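Local coordinates for regulating synaptic membrane exocytosis protein 2 (Rattus norvegicus, PDB 2CJS) that probably helps organise neurotransmitter release at synapses, using its zinc-finger domain to bind a partner protein of the exocytosis machinery, at residues 10-15 with 37-42. Sequence-based numbering, arbitrary orientation.
Sequences PTCGIC and ARCGGR. With ZN (zinc ion), chain L.
Cys12 SG is gripped by the metal and two backbone donors: it bonds the zinc ion at 2.4 Å and accepts the N-H groups of Ile14 and Cys15. The first of these N-H···S bonds spans 3.4 Å from Ile14 N to Cys12 SG; the second, from Cys15 N, is longer but nearly straight at 171°. They accompany the tight turn of the chain around its own sulfur, the knuckle of a CxxC metal site, in which Cys15 SG meets the same zinc at 2.4 Å. Cys15 reaches it by placing its sulfur between the backbone N and the carbonyl carbon (chi1 64°), whereas in Cys12 the sulfur extends anti to the backbone N (chi1 175°).

From the other segment Cys39 supplies a third thiolate, its SG 2.3 Å from the zinc, and Cys36 completes the Cys4 set. Beyond the metal the junction is small. The branch point of Ile14 sits over the Cys39 methylene: CB lies 3.7 Å from Cys39 CB, and CG1 and CG2 are both close to that carbon. The flank of Cys15 closes in as well, its CB 3.6 Å from Cys39 SG. Ile14 also touches Phe35 and Cys54, the latter a ligand of the second zinc, and so packs between the two metal sites. Arg38 NE forms a salt bridge with an acidic side chain of another protein's chain.

Shared metal coordination, rather than an extensive apolar interface, thus joins the N-terminal knuckle to the start of strand 40-45, while the two N-H donors probably temper the negative charge on Cys12 SG.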
ATOM      1  N   PRO C  10       3.575 -10.140 -14.430  1.00 34.39           N
ATOM      2  CA  PRO C  10       2.571  -9.239 -15.018  1.00 31.79           C
ATOM      3  C   PRO C  10       3.028  -7.748 -14.982  1.00 28.49           C
ATOM      4  O   PRO C  10       3.563  -7.281 -13.959  1.00 27.30           O
ATOM      5  CB  PRO C  10       1.317  -9.462 -14.139  1.00 32.83           C
ATOM      6  CG  PRO C  10       1.783 -10.256 -12.979  1.00 35.52           C
ATOM      7  CD  PRO C  10       2.983 -11.044 -13.427  1.00 34.95           C
ATOM      8  N   THR C  11       2.711  -7.026 -16.043  0.50 26.38           N
ATOM      9  CA  THR C  11       3.249  -5.701 -16.219  0.50 24.20           C
ATOM     10  C   THR C  11       2.149  -4.814 -16.779  0.50 23.68           C
ATOM     11  O   THR C  11       1.321  -5.289 -17.581  0.50 22.51           O
ATOM     12  CB  THR C  11       4.388  -5.760 -17.181  0.50 24.88           C
ATOM     13  OG1 THR C  11       5.424  -6.605 -16.636  0.50 23.50           O
ATOM     14  CG2 THR C  11       4.898  -4.365 -17.476  0.50 21.96           C
ATOM     15  N   CYS C  12       2.162  -3.543 -16.373  1.00 21.96           N
ATOM     16  CA  CYS C  12       1.119  -2.592 -16.746  1.00 20.88           C
ATOM     17  C   CYS C  12       0.901  -2.640 -18.278  1.00 20.13           C
ATOM     18  O   CYS C  12       1.854  -2.563 -19.034  1.00 20.66           O
ATOM     19  CB  CYS C  12       1.572  -1.200 -16.302  1.00 20.63           C
ATOM     20  SG  CYS C  12       0.409   0.088 -16.866  1.00 20.95           S
ATOM     21  N   GLY C  13      -0.361  -2.729 -18.698  1.00 21.24           N
ATOM     22  CA  GLY C  13      -0.695  -2.823 -20.137  1.00 21.43           C
ATOM     23  C   GLY C  13      -0.645  -1.491 -20.871  1.00 21.68           C
ATOM     24  O   GLY C  13      -0.853  -1.436 -22.082  1.00 22.09           O
ATOM     25  N   ILE C  14      -0.356  -0.417 -20.142  1.00 20.70           N
ATOM     26  CA  ILE C  14      -0.182   0.917 -20.711  1.00 21.47           C
ATOM     27  C   ILE C  14       1.261   1.309 -20.893  1.00 22.02           C
ATOM     28  O   ILE C  14       1.681   1.624 -22.013  1.00 23.07           O
ATOM     29  CB  ILE C  14      -0.923   2.013 -19.857  1.00 21.75           C
ATOM     30  CG1 ILE C  14      -2.381   1.622 -19.514  1.00 22.24           C
ATOM     31  CG2 ILE C  14      -0.869   3.418 -20.548  1.00 23.76           C
ATOM     32  CD1 ILE C  14      -3.355   1.474 -20.788  1.00 23.04           C
ATOM     33  N   CYS C  15       2.041   1.333 -19.791  1.00 21.49           N
ATOM     34  CA  CYS C  15       3.439   1.769 -19.873  1.00 21.43           C
ATOM     35  C   CYS C  15       4.348   0.590 -20.161  1.00 21.09           C
ATOM     36  O   CYS C  15       5.487   0.762 -20.660  1.00 23.26           O
ATOM     37  CB  CYS C  15       3.871   2.462 -18.557  1.00 21.67           C
ATOM     38  SG  CYS C  15       3.898   1.478 -17.039  1.00 20.51           S
ATOM     39  N   ALA C  37      -0.466   2.783 -11.225  1.00 22.95           N
ATOM     40  CA  ALA C  37      -0.878   4.116 -10.683  1.00 22.30           C
ATOM     41  C   ALA C  37      -0.484   5.289 -11.555  1.00 22.40           C
ATOM     42  O   ALA C  37      -1.039   6.381 -11.409  1.00 22.68           O
ATOM     43  CB  ALA C  37      -0.375   4.335  -9.202  1.00 23.36           C
ATOM     44  N   ARG C  38       0.496   5.102 -12.437  1.00 20.48           N
ATOM     45  CA  ARG C  38       0.892   6.226 -13.319  1.00 21.48           C
ATOM     46  C   ARG C  38       0.008   6.321 -14.538  1.00 21.51           C
ATOM     47  O   ARG C  38       0.097   7.304 -15.297  1.00 22.71           O
ATOM     48  CB  ARG C  38       2.321   6.042 -13.845  1.00 22.63           C
ATOM     49  CG  ARG C  38       3.369   6.340 -12.829  1.00 28.31           C
ATOM     50  CD  ARG C  38       4.754   5.991 -13.416  1.00 32.65           C
ATOM     51  NE  ARG C  38       5.839   6.458 -12.536  1.00 35.53           N
ATOM     52  CZ  ARG C  38       7.135   6.347 -12.834  1.00 39.29           C
ATOM     53  NH1 ARG C  38       7.498   5.758 -13.976  1.00 36.37           N
ATOM     54  NH2 ARG C  38       8.069   6.809 -12.000  1.00 36.94           N
ATOM     55  N   CYS C  39      -0.841   5.314 -14.765  1.00 21.52           N
ATOM     56  CA  CYS C  39      -1.370   5.111 -16.111  1.00 20.91           C
ATOM     57  C   CYS C  39      -2.888   5.128 -16.165  1.00 21.68           C
ATOM     58  O   CYS C  39      -3.483   4.704 -17.194  1.00 20.92           O
ATOM     59  CB  CYS C  39      -0.836   3.774 -16.638  1.00 20.82           C
ATOM     60  SG  CYS C  39       0.939   3.873 -17.059  1.00 21.83           S
ATOM     61  N   GLY C  40      -3.529   5.629 -15.120  1.00 20.83           N
ATOM     62  CA  GLY C  40      -4.998   5.756 -15.181  1.00 19.66           C
ATOM     63  C   GLY C  40      -5.461   6.276 -13.824  1.00 22.29           C
ATOM     64  O   GLY C  40      -4.619   6.665 -12.988  1.00 22.31           O
ATOM     65  N   GLY C  41      -6.773   6.389 -13.608  1.00 20.25           N
ATOM     66  CA  GLY C  41      -7.221   6.939 -12.302  1.00 21.43           C
ATOM     67  C   GLY C  41      -8.561   6.333 -11.961  1.00 21.53           C
ATOM     68  O   GLY C  41      -8.986   5.372 -12.573  1.00 20.93           O
ATOM     69  N   ARG C  42      -9.207   6.942 -10.974  1.00 21.64           N
ATOM     70  CA  ARG C  42     -10.406   6.379 -10.349  1.00 21.90           C
ATOM     71  C   ARG C  42     -11.482   7.460 -10.368  1.00 21.97           C
ATOM     72  O   ARG C  42     -11.175   8.642 -10.160  1.00 21.91           O
ATOM     73  CB  ARG C  42     -10.040   6.036  -8.891  1.00 22.18           C
ATOM     74  CG  ARG C  42     -11.170   5.321  -8.176  1.00 24.48           C
ATOM     75  CD  ARG C  42     -10.901   5.210  -6.644  1.00 27.06           C
ATOM     76  NE  ARG C  42     -10.683   6.518  -5.986  1.00 26.60           N
ATOM     77  CZ  ARG C  42     -10.308   6.622  -4.710  1.00 30.68           C
ATOM     78  NH1 ARG C  42     -10.127   5.512  -4.004  1.00 29.80           N
ATOM     79  NH2 ARG C  42     -10.110   7.814  -4.136  1.00 28.56           N
TER
HETATM   80 ZN    ZN L 201       1.759   1.897 -16.154  1.00 19.09          ZN